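Local coordinates for ribokinase (Thermotoga maritima, PDB 1VM7), which probably phosphorylates D-ribose at O-5 with ATP and a divalent cation, most likely magnesium, giving D-ribose 5-phosphate, at residues A[29-34]-A[107-112]; A[76-81]-A[101-106]; A[258-263]-A[276-281]. All coordinates share one frame; numbering follows the deposited sequence.

Contact 1. Residues A[29-34]-A[107-112]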
loop_
_atom_site.group_PDB
_atom_site.type_symbol
_atom_site.label_atom_id
_atom_site.label_comp_id
_atom_site.label_asym_id
_atom_site.label_seq_id
_atom_site.Cartn_x
_atom_site.Cartn_y
_atom_site.Cartn_z
ATOM N N LEU A 29 -2.099 -6.035 -3.915
ATOM C CA LEU A 29 -2.520 -5.301 -5.093
ATOM C C LEU A 29 -2.418 -6.252 -6.296
ATOM O O LEU A 29 -1.344 -6.626 -6.718
ATOM C CB LEU A 29 -1.664 -4.061 -5.290
ATOM C CG LEU A 29 -1.666 -3.164 -4.056
ATOM C CD1 LEU A 29 -0.437 -2.318 -4.018
ATOM C CD2 LEU A 29 -2.954 -2.361 -4.016
ATOM N N LYS A 30 -3.569 -6.625 -6.818
ATOM C CA LYS A 30 -3.698 -7.490 -7.968
ATOM C C LYS A 30 -3.563 -6.642 -9.235
ATOM O O LYS A 30 -4.327 -5.694 -9.430
ATOM C CB LYS A 30 -5.090 -8.096 -7.897
ATOM C CG LYS A 30 -5.314 -9.330 -8.657
ATOM C CD LYS A 30 -6.383 -10.173 -7.966
ATOM C CE LYS A 30 -5.778 -11.061 -6.854
ATOM N NZ LYS A 30 -5.352 -10.340 -5.629
ATOM N N VAL A 31 -2.582 -6.987 -10.072
ATOM C CA VAL A 31 -2.309 -6.271 -11.325
ATOM C C VAL A 31 -2.196 -7.239 -12.488
ATOM O O VAL A 31 -2.001 -8.437 -12.312
ATOM C CB VAL A 31 -1.012 -5.407 -11.263
ATOM C CG1 VAL A 31 -1.176 -4.270 -10.306
ATOM C CG2 VAL A 31 0.211 -6.251 -10.887
ATOM N N ASP A 32 -2.316 -6.709 -13.696
ATOM C CA ASP A 32 -2.163 -7.529 -14.896
ATOM C C ASP A 32 -0.718 -8.031 -15.025
ATOM O O ASP A 32 -0.446 -9.215 -15.200
ATOM C CB ASP A 32 -2.542 -6.719 -16.125
ATOM C CG ASP A 32 -2.286 -7.456 -17.403
ATOM O OD1 ASP A 32 -3.066 -8.374 -17.733
ATOM O OD2 ASP A 32 -1.275 -7.126 -18.063
ATOM N N HIS A 33 0.209 -7.107 -14.905
ATOM C CA HIS A 33 1.611 -7.410 -15.103
ATOM C C HIS A 33 2.350 -6.621 -14.046
ATOM O O HIS A 33 1.789 -5.669 -13.456
ATOM C CB HIS A 33 2.039 -7.010 -16.536
ATOM C CG HIS A 33 1.687 -5.596 -16.891
ATOM N ND1 HIS A 33 0.501 -5.255 -17.505
ATOM C CD2 HIS A 33 2.341 -4.434 -16.659
ATOM C CE1 HIS A 33 0.444 -3.940 -17.646
ATOM N NE2 HIS A 33 1.555 -3.418 -17.145
ATOM N N PHE A 34 3.576 -7.025 -13.758
ATOM C CA PHE A 34 4.365 -6.268 -12.814
ATOM C C PHE A 34 4.559 -4.864 -13.371
ATOM O O PHE A 34 4.998 -4.685 -14.514
ATOM C CB PHE A 34 5.711 -6.943 -12.532
ATOM C CG PHE A 34 5.610 -8.122 -11.588
ATOM C CD1 PHE A 34 5.169 -7.947 -10.293
ATOM C CD2 PHE A 34 5.965 -9.406 -12.008
ATOM C CE1 PHE A 34 5.066 -9.019 -9.425
ATOM C CE2 PHE A 34 5.883 -10.469 -11.149
ATOM C CZ PHE A 34 5.425 -10.276 -9.849
ATOM N N PHE A 107 3.353 -4.383 1.186
ATOM C CA PHE A 107 2.682 -4.057 -0.073
ATOM C C PHE A 107 3.060 -5.113 -1.090
ATOM O O PHE A 107 4.219 -5.176 -1.533
ATOM C CB PHE A 107 3.124 -2.703 -0.568
ATOM C CG PHE A 107 2.824 -1.607 0.388
ATOM C CD1 PHE A 107 3.734 -1.268 1.382
ATOM C CD2 PHE A 107 1.629 -0.926 0.324
ATOM C CE1 PHE A 107 3.455 -0.244 2.263
ATOM C CE2 PHE A 107 1.364 0.125 1.209
ATOM C CZ PHE A 107 2.269 0.454 2.169
ATOM N N ILE A 108 2.080 -5.941 -1.433
ATOM C CA ILE A 108 2.312 -7.156 -2.181
ATOM C C ILE A 108 1.686 -6.973 -3.553
ATOM O O ILE A 108 0.469 -6.875 -3.690
ATOM C CB ILE A 108 1.697 -8.402 -1.481
ATOM C CG1 ILE A 108 2.198 -8.542 -0.039
ATOM C CG2 ILE A 108 1.984 -9.692 -2.320
ATOM C CD1 ILE A 108 1.353 -9.437 0.848
ATOM N N GLU A 109 2.524 -6.902 -4.577
ATOM C CA GLU A 109 2.039 -6.763 -5.961
ATOM C C GLU A 109 2.021 -8.133 -6.573
ATOM O O GLU A 109 3.046 -8.763 -6.616
ATOM C CB GLU A 109 2.935 -5.802 -6.745
ATOM C CG GLU A 109 2.541 -5.588 -8.203
ATOM C CD GLU A 109 3.396 -4.523 -8.927
ATOM O OE1 GLU A 109 4.315 -3.917 -8.315
ATOM O OE2 GLU A 109 3.122 -4.284 -10.119
ATOM N N VAL A 110 0.835 -8.602 -7.002
ATOM C CA VAL A 110 0.637 -9.917 -7.578
ATOM C C VAL A 110 0.134 -9.790 -9.016
ATOM O O VAL A 110 -0.905 -9.182 -9.263
ATOM C CB VAL A 110 -0.431 -10.771 -6.803
ATOM C CG1 VAL A 110 -0.285 -12.203 -7.167
ATOM C CG2 VAL A 110 -0.268 -10.669 -5.338
ATOM N N ASP A 111 0.867 -10.360 -9.970
ATOM C CA ASP A 111 0.440 -10.279 -11.374
ATOM C C ASP A 111 -0.573 -11.379 -11.720
ATOM O O ASP A 111 -1.016 -12.126 -10.853
ATOM C CB ASP A 111 1.629 -10.159 -12.355
ATOM C CG ASP A 111 2.367 -11.482 -12.617
ATOM O OD1 ASP A 111 1.986 -12.528 -12.078
ATOM O OD2 ASP A 111 3.335 -11.459 -13.412
ATOM N N LYS A 112 -0.987 -11.458 -12.973
ATOM C CA LYS A 112 -2.049 -12.419 -13.354
ATOM C C LYS A 112 -1.613 -13.887 -13.269
ATOM O O LYS A 112 -2.463 -14.805 -13.308
ATOM C CB LYS A 112 -2.556 -12.132 -14.767
ATOM C CG LYS A 112 -1.513 -12.245 -15.868
ATOM C CD LYS A 112 -2.142 -12.092 -17.271
ATOM C CE LYS A 112 -1.088 -12.201 -18.387
ATOM N NZ LYS A 112 -1.641 -12.700 -19.709
HETATM O O HOH W 1 4.124 -9.414 -15.047
#
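Two neighbouring strands, 24-30 and 105-110, run parallel in the small four-stranded sheet that in ribokinases forms the lid over the sugar site, and their pairing continues into the loops that follow. The backbone ladder is regular at first: L29 N donates to I108 O at 2.7 Å, nearly along the C=O axis, V110 N returns a bond to L29 O, and V31 N reaches V110 O at 2.9 Å in the plane of that carbonyl. Beyond V31 the ladder loosens. K112 N finds D32 O at 3.2 Å, well above the carbonyl plane, and the extended K112 chain lies alongside D32, both pointing the same way.

Packing is carried by F34, V31 and E109. V31 CG2, in the crowded position between its backbone N and carbonyl carbon, meets E109 CG at 3.6 Å, the two side chains crossing at about a right angle. E109 stretches out with CG anti to the backbone N (chi1 179°), so that its carboxylate passes V31 and reaches T35 through OE2 and R117, by a salt bridge, through OE1. The F34 ring lies across this chain: E109 O sits at its edge, 3.5 Å from F34 CE1, while the D111 carboxylate lies over one face. On the same sheet face as E109, L29 packs against F107 of the second subunit.

Polar links also form in the loop after L29 and K30. H33 ND1 donates to D32 OD2 at 2.6 Å, within the imidazole plane and on the anti lone pair. Besides the bond of D111 OD1 to T113, one water accepts from F34 N and donates to D111 OD2 at 2.7 Å.

Contact 2. Residues A[76-81]-A[101-106]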
loop_
_atom_site.group_PDB
_atom_site.type_symbol
_atom_site.label_atom_id
_atom_site.label_comp_id
_atom_site.label_asym_id
_atom_site.label_seq_id
_atom_site.Cartn_x
_atom_site.Cartn_y
_atom_site.Cartn_z
ATOM N N GLY A 76 0.336 0.629 15.535
ATOM C CA GLY A 76 0.285 2.079 15.452
ATOM C C GLY A 76 -0.948 2.640 16.131
ATOM O O GLY A 76 -1.569 1.997 16.986
ATOM N N ASN A 77 -1.307 3.853 15.743
ATOM C CA ASN A 77 -2.555 4.479 16.210
ATOM C C ASN A 77 -3.508 4.745 15.056
ATOM O O ASN A 77 -4.367 5.620 15.137
ATOM C CB ASN A 77 -2.274 5.758 16.995
ATOM C CG ASN A 77 -1.914 5.474 18.425
ATOM O OD1 ASN A 77 -2.713 4.881 19.159
ATOM N ND2 ASN A 77 -0.702 5.886 18.843
ATOM N N ASP A 78 -3.378 3.950 14.001
ATOM C CA ASP A 78 -4.084 4.207 12.773
ATOM C C ASP A 78 -5.276 3.253 12.607
ATOM O O ASP A 78 -5.545 2.381 13.446
ATOM C CB ASP A 78 -3.111 4.136 11.587
ATOM C CG ASP A 78 -2.184 2.924 11.642
ATOM O OD1 ASP A 78 -2.556 1.867 12.231
ATOM O OD2 ASP A 78 -1.100 3.045 11.056
ATOM N N ASP A 79 -6.007 3.450 11.524
ATOM C CA ASP A 79 -7.140 2.622 11.203
ATOM C C ASP A 79 -6.764 1.123 11.151
ATOM O O ASP A 79 -7.520 0.266 11.628
ATOM C CB ASP A 79 -7.787 3.127 9.899
ATOM C CG ASP A 79 -6.751 3.464 8.818
ATOM O OD1 ASP A 79 -5.632 2.855 8.821
ATOM O OD2 ASP A 79 -7.066 4.338 7.977
ATOM N N TYR A 80 -5.590 0.804 10.631
ATOM C CA TYR A 80 -5.194 -0.571 10.594
ATOM C C TYR A 80 -4.980 -1.110 12.007
ATOM O O TYR A 80 -5.360 -2.245 12.314
ATOM C CB TYR A 80 -3.979 -0.773 9.684
ATOM C CG TYR A 80 -4.282 -0.634 8.175
ATOM C CD1 TYR A 80 -5.517 -0.995 7.633
ATOM C CD2 TYR A 80 -3.300 -0.225 7.281
ATOM C CE1 TYR A 80 -5.798 -0.870 6.238
ATOM C CE2 TYR A 80 -3.570 -0.104 5.884
ATOM C CZ TYR A 80 -4.814 -0.441 5.377
ATOM O OH TYR A 80 -5.066 -0.314 4.006
ATOM N N SER A 81 -4.379 -0.318 12.883
ATOM C CA SER A 81 -4.191 -0.763 14.269
ATOM C C SER A 81 -5.574 -1.031 14.927
ATOM O O SER A 81 -5.783 -2.049 15.592
ATOM C CB SER A 81 -3.352 0.237 15.092
ATOM O OG SER A 81 -4.078 1.385 15.423
ATOM N N LEU A 101 4.181 5.312 15.228
ATOM C CA LEU A 101 4.551 4.964 13.867
ATOM C C LEU A 101 3.348 4.287 13.202
ATOM O O LEU A 101 2.456 3.797 13.892
ATOM C CB LEU A 101 5.760 4.043 13.855
ATOM C CG LEU A 101 7.150 4.605 14.201
ATOM C CD1 LEU A 101 8.178 3.497 13.988
ATOM C CD2 LEU A 101 7.562 5.789 13.348
ATOM N N PRO A 102 3.300 4.269 11.857
ATOM C CA PRO A 102 2.238 3.478 11.242
ATOM C C PRO A 102 2.389 2.015 11.595
ATOM O O PRO A 102 3.499 1.529 11.750
ATOM C CB PRO A 102 2.455 3.707 9.734
ATOM C CG PRO A 102 3.183 5.023 9.671
ATOM C CD PRO A 102 4.133 4.913 10.832
ATOM N N THR A 103 1.263 1.326 11.720
ATOM C CA THR A 103 1.237 -0.097 11.907
ATOM C C THR A 103 2.056 -0.694 10.773
ATOM O O THR A 103 2.003 -0.190 9.667
ATOM C CB THR A 103 -0.246 -0.636 11.848
ATOM O OG1 THR A 103 -1.044 -0.014 12.869
ATOM C CG2 THR A 103 -0.300 -2.155 12.012
ATOM N N GLY A 104 2.800 -1.764 11.035
ATOM C CA GLY A 104 3.618 -2.416 10.016
ATOM C C GLY A 104 2.715 -2.879 8.879
ATOM O O GLY A 104 1.526 -3.281 9.106
ATOM N N ARG A 105 3.240 -2.769 7.672
ATOM C CA ARG A 105 2.503 -3.124 6.467
ATOM C C ARG A 105 3.399 -3.719 5.395
ATOM O O ARG A 105 4.608 -3.488 5.381
ATOM C CB ARG A 105 1.692 -1.949 5.966
ATOM C CG ARG A 105 2.396 -0.712 5.520
ATOM C CD ARG A 105 1.403 0.428 5.551
ATOM N NE ARG A 105 0.961 0.628 6.917
ATOM C CZ ARG A 105 -0.017 1.430 7.333
ATOM N NH1 ARG A 105 -0.719 2.187 6.501
ATOM N NH2 ARG A 105 -0.286 1.474 8.626
ATOM N N ALA A 106 2.832 -4.564 4.577
ATOM C CA ALA A 106 3.562 -5.145 3.456
ATOM C C ALA A 106 2.706 -4.887 2.224
ATOM O O ALA A 106 1.474 -5.091 2.230
ATOM C CB ALA A 106 3.806 -6.603 3.662
HETATM O O HOH W 2 0.086 5.033 14.008
HETATM O O HOH W 3 -3.532 3.601 7.559
#
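The backbones come together where G76 passes T103, their CA atoms 4.3 Å apart, and a side chain on G76 would run into L101 O and T103 N. Just beyond, D78 takes the N-cap position of helix 79-90, its CG in the crowded position between backbone N and carbonyl carbon (chi1 46°). D78 OD1 is gripped twice: S81 N meets it nearly along the C-O axis, the capping bond, and T103 OG1 donates to its syn lone pair at a very short 2.5 Å. D78 OD2 offers its own syn lone pair to T103 N at 3.0 Å and, tip to tip, meets R105 NH2 in a salt bridge whose hydrogen bond is weak. T103 OG1 also accepts from G76 N at 3.1 Å. An alanine at D78 would remove the carboxylate and would probably loosen the helix cap, leaving T103 and R105 without their shared acceptor.

R105, bent at chi3 (63°), turns back on its own segment, so that R105 NE and NH2 both hold T103 O at 3.1 and 3.0 Å within the guanidinium plane. The edge of the Y80 ring stands over one guanidinium face, Y80 CD2 lying 3.7 Å from R105 CZ, with the two planes 59° apart.

The contact thus ties the start of helix 79-90 to the lead-in of strand 105-110, with Y80 resting on I25 and I27 of strand 24-30 and D79 OD2 hydrogen-bonded to D79 N of the second subunit.

Contact 3. Residues A[258-263]-A[276-281]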
loop_
_atom_site.group_PDB
_atom_site.type_symbol
_atom_site.label_atom_id
_atom_site.label_comp_id
_atom_site.label_asym_id
_atom_site.label_seq_id
_atom_site.Cartn_x
_atom_site.Cartn_y
_atom_site.Cartn_z
ATOM N N ASP A 258 3.405 -20.867 10.974
ATOM C CA ASP A 258 2.793 -20.107 12.065
ATOM C C ASP A 258 1.692 -20.907 12.747
ATOM O O ASP A 258 1.594 -20.953 13.979
ATOM C CB ASP A 258 2.194 -18.798 11.510
ATOM C CG ASP A 258 3.250 -17.856 10.935
ATOM O OD1 ASP A 258 4.390 -17.834 11.496
ATOM O OD2 ASP A 258 2.930 -17.112 9.953
ATOM N N VAL A 259 0.830 -21.516 11.938
ATOM C CA VAL A 259 -0.191 -22.406 12.476
ATOM C C VAL A 259 0.459 -23.584 13.209
ATOM O O VAL A 259 0.079 -23.900 14.325
ATOM C CB VAL A 259 -1.177 -22.891 11.381
ATOM C CG1 VAL A 259 -2.175 -23.911 11.921
ATOM C CG2 VAL A 259 -1.954 -21.724 10.843
ATOM N N PHE A 260 1.464 -24.212 12.599
ATOM C CA PHE A 260 2.158 -25.266 13.283
ATOM C C PHE A 260 2.666 -24.800 14.643
ATOM O O PHE A 260 2.451 -25.467 15.654
ATOM C CB PHE A 260 3.325 -25.816 12.459
ATOM C CG PHE A 260 4.093 -26.840 13.201
ATOM C CD1 PHE A 260 3.613 -28.129 13.290
ATOM C CD2 PHE A 260 5.201 -26.488 13.941
ATOM C CE1 PHE A 260 4.287 -29.094 14.029
ATOM C CE2 PHE A 260 5.874 -27.438 14.689
ATOM C CZ PHE A 260 5.418 -28.756 14.726
ATOM N N ASN A 261 3.383 -23.673 14.666
ATOM C CA ASN A 261 4.022 -23.232 15.910
ATOM C C ASN A 261 2.994 -22.972 17.021
ATOM O O ASN A 261 3.214 -23.402 18.147
ATOM C CB ASN A 261 4.931 -22.006 15.681
ATOM C CG ASN A 261 6.321 -22.390 15.168
ATOM O OD1 ASN A 261 6.451 -23.250 14.325
ATOM N ND2 ASN A 261 7.354 -21.734 15.684
ATOM N N GLY A 262 1.887 -22.301 16.678
ATOM C CA GLY A 262 0.859 -21.953 17.650
ATOM C C GLY A 262 0.136 -23.161 18.188
ATOM O O GLY A 262 -0.071 -23.288 19.393
ATOM N N ALA A 263 -0.237 -24.062 17.285
ATOM C CA ALA A 263 -0.881 -25.325 17.649
ATOM C C ALA A 263 0.070 -26.232 18.431
ATOM O O ALA A 263 -0.315 -26.825 19.432
ATOM C CB ALA A 263 -1.362 -26.012 16.415
ATOM N N GLU A 276 3.515 -35.813 20.705
ATOM C CA GLU A 276 2.074 -35.549 20.610
ATOM C C GLU A 276 1.820 -34.142 20.086
ATOM O O GLU A 276 0.965 -33.943 19.224
ATOM C CB GLU A 276 1.394 -35.698 21.975
ATOM C CG GLU A 276 1.384 -37.122 22.506
ATOM C CD GLU A 276 0.847 -37.221 23.917
ATOM O OE1 GLU A 276 0.854 -36.208 24.648
ATOM O OE2 GLU A 276 0.410 -38.328 24.298
ATOM N N ALA A 277 2.564 -33.171 20.614
ATOM C CA ALA A 277 2.389 -31.779 20.205
ATOM C C ALA A 277 2.722 -31.567 18.741
ATOM O O ALA A 277 2.060 -30.762 18.085
ATOM C CB ALA A 277 3.211 -30.833 21.068
ATOM N N VAL A 278 3.760 -32.255 18.241
ATOM C CA VAL A 278 4.095 -32.210 16.800
ATOM C C VAL A 278 2.940 -32.756 15.977
ATOM O O VAL A 278 2.568 -32.183 14.962
ATOM C CB VAL A 278 5.368 -33.021 16.380
ATOM C CG1 VAL A 278 5.424 -33.198 14.845
ATOM C CG2 VAL A 278 6.645 -32.340 16.827
ATOM N N ILE A 279 2.380 -33.880 16.400
ATOM C CA ILE A 279 1.266 -34.453 15.655
ATOM C C ILE A 279 0.122 -33.435 15.588
ATOM O O ILE A 279 -0.463 -33.189 14.528
ATOM C CB ILE A 279 0.713 -35.724 16.298
ATOM C CG1 ILE A 279 1.796 -36.797 16.409
ATOM C CG2 ILE A 279 -0.504 -36.212 15.501
ATOM C CD1 ILE A 279 1.902 -37.713 15.218
ATOM N N PHE A 280 -0.182 -32.852 16.743
ATOM C CA PHE A 280 -1.290 -31.940 16.867
ATOM C C PHE A 280 -1.111 -30.726 15.970
ATOM O O PHE A 280 -2.022 -30.354 15.249
ATOM C CB PHE A 280 -1.470 -31.516 18.321
ATOM C CG PHE A 280 -2.642 -30.596 18.536
ATOM C CD1 PHE A 280 -3.926 -31.107 18.666
ATOM C CD2 PHE A 280 -2.462 -29.228 18.601
ATOM C CE1 PHE A 280 -5.024 -30.274 18.858
ATOM C CE2 PHE A 280 -3.551 -28.385 18.808
ATOM C CZ PHE A 280 -4.839 -28.914 18.927
ATOM N N GLY A 281 0.088 -30.138 16.011
ATOM C CA GLY A 281 0.432 -29.017 15.165
ATOM C C GLY A 281 0.443 -29.357 13.692
ATOM O O GLY A 281 0.080 -28.545 12.844
#
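Helix 274-288 enters the contact at V278, which leans away from helix 256-269, though its CG2 still touches F260 CZ at 4.3 Å. The V278 carbonyl does more: its oxygen lies at the edge of the F260 ring, 3.7 Å from F260 CE1. F260 reaches there because CG is anti to its backbone N (chi1 176°), which swings the ring across to the other helix. In the ribokinase-type alpha/beta fold the two helix segments cross with their N-to-C directions 139° apart, nearer antiparallel than parallel, and their axes 8.4 Å apart at closest approach. The first helix carries D258, the predicted proton acceptor, on a part of its surface that takes no part in this packing; its carboxylate is held by N56 and Q57.

F280 follows, also with CG anti to the backbone N (chi1 -178°). Its ring edge meets A263 O, 3.3 Å from F280 CD2, and CE2 lies against the A263 methyl group, while the side chain also packs on I64 of helix 53-65. At G281 the backbones close in, its CA 4.5 Å from that of F260. A side chain here would collide with F260 CD1, which instead approaches G281 C to 3.4 Å, while A263 CB settles 3.7 Å from G281 CA.

How the contacts relate
Contacts 1 and 2 are two ends of one element: both use strand 105-110, contact 2 at its start and contact 1 where it runs out beside strand 24-30. Their centres are about 22 Å apart, and along the chain contact 2 is nested inside the loop closed by contact 1. Both touch the second subunit, so this small sheet serves the homodimer as well as the fold. Contact 3 comes later in the sequence, as a buried helix pair bearing the predicted catalytic base, its centre about 32 Å from that of contact 1 and about 29 Å from that of contact 2. It touches neither of the others, the nearest atoms being about 12 Å away in each case.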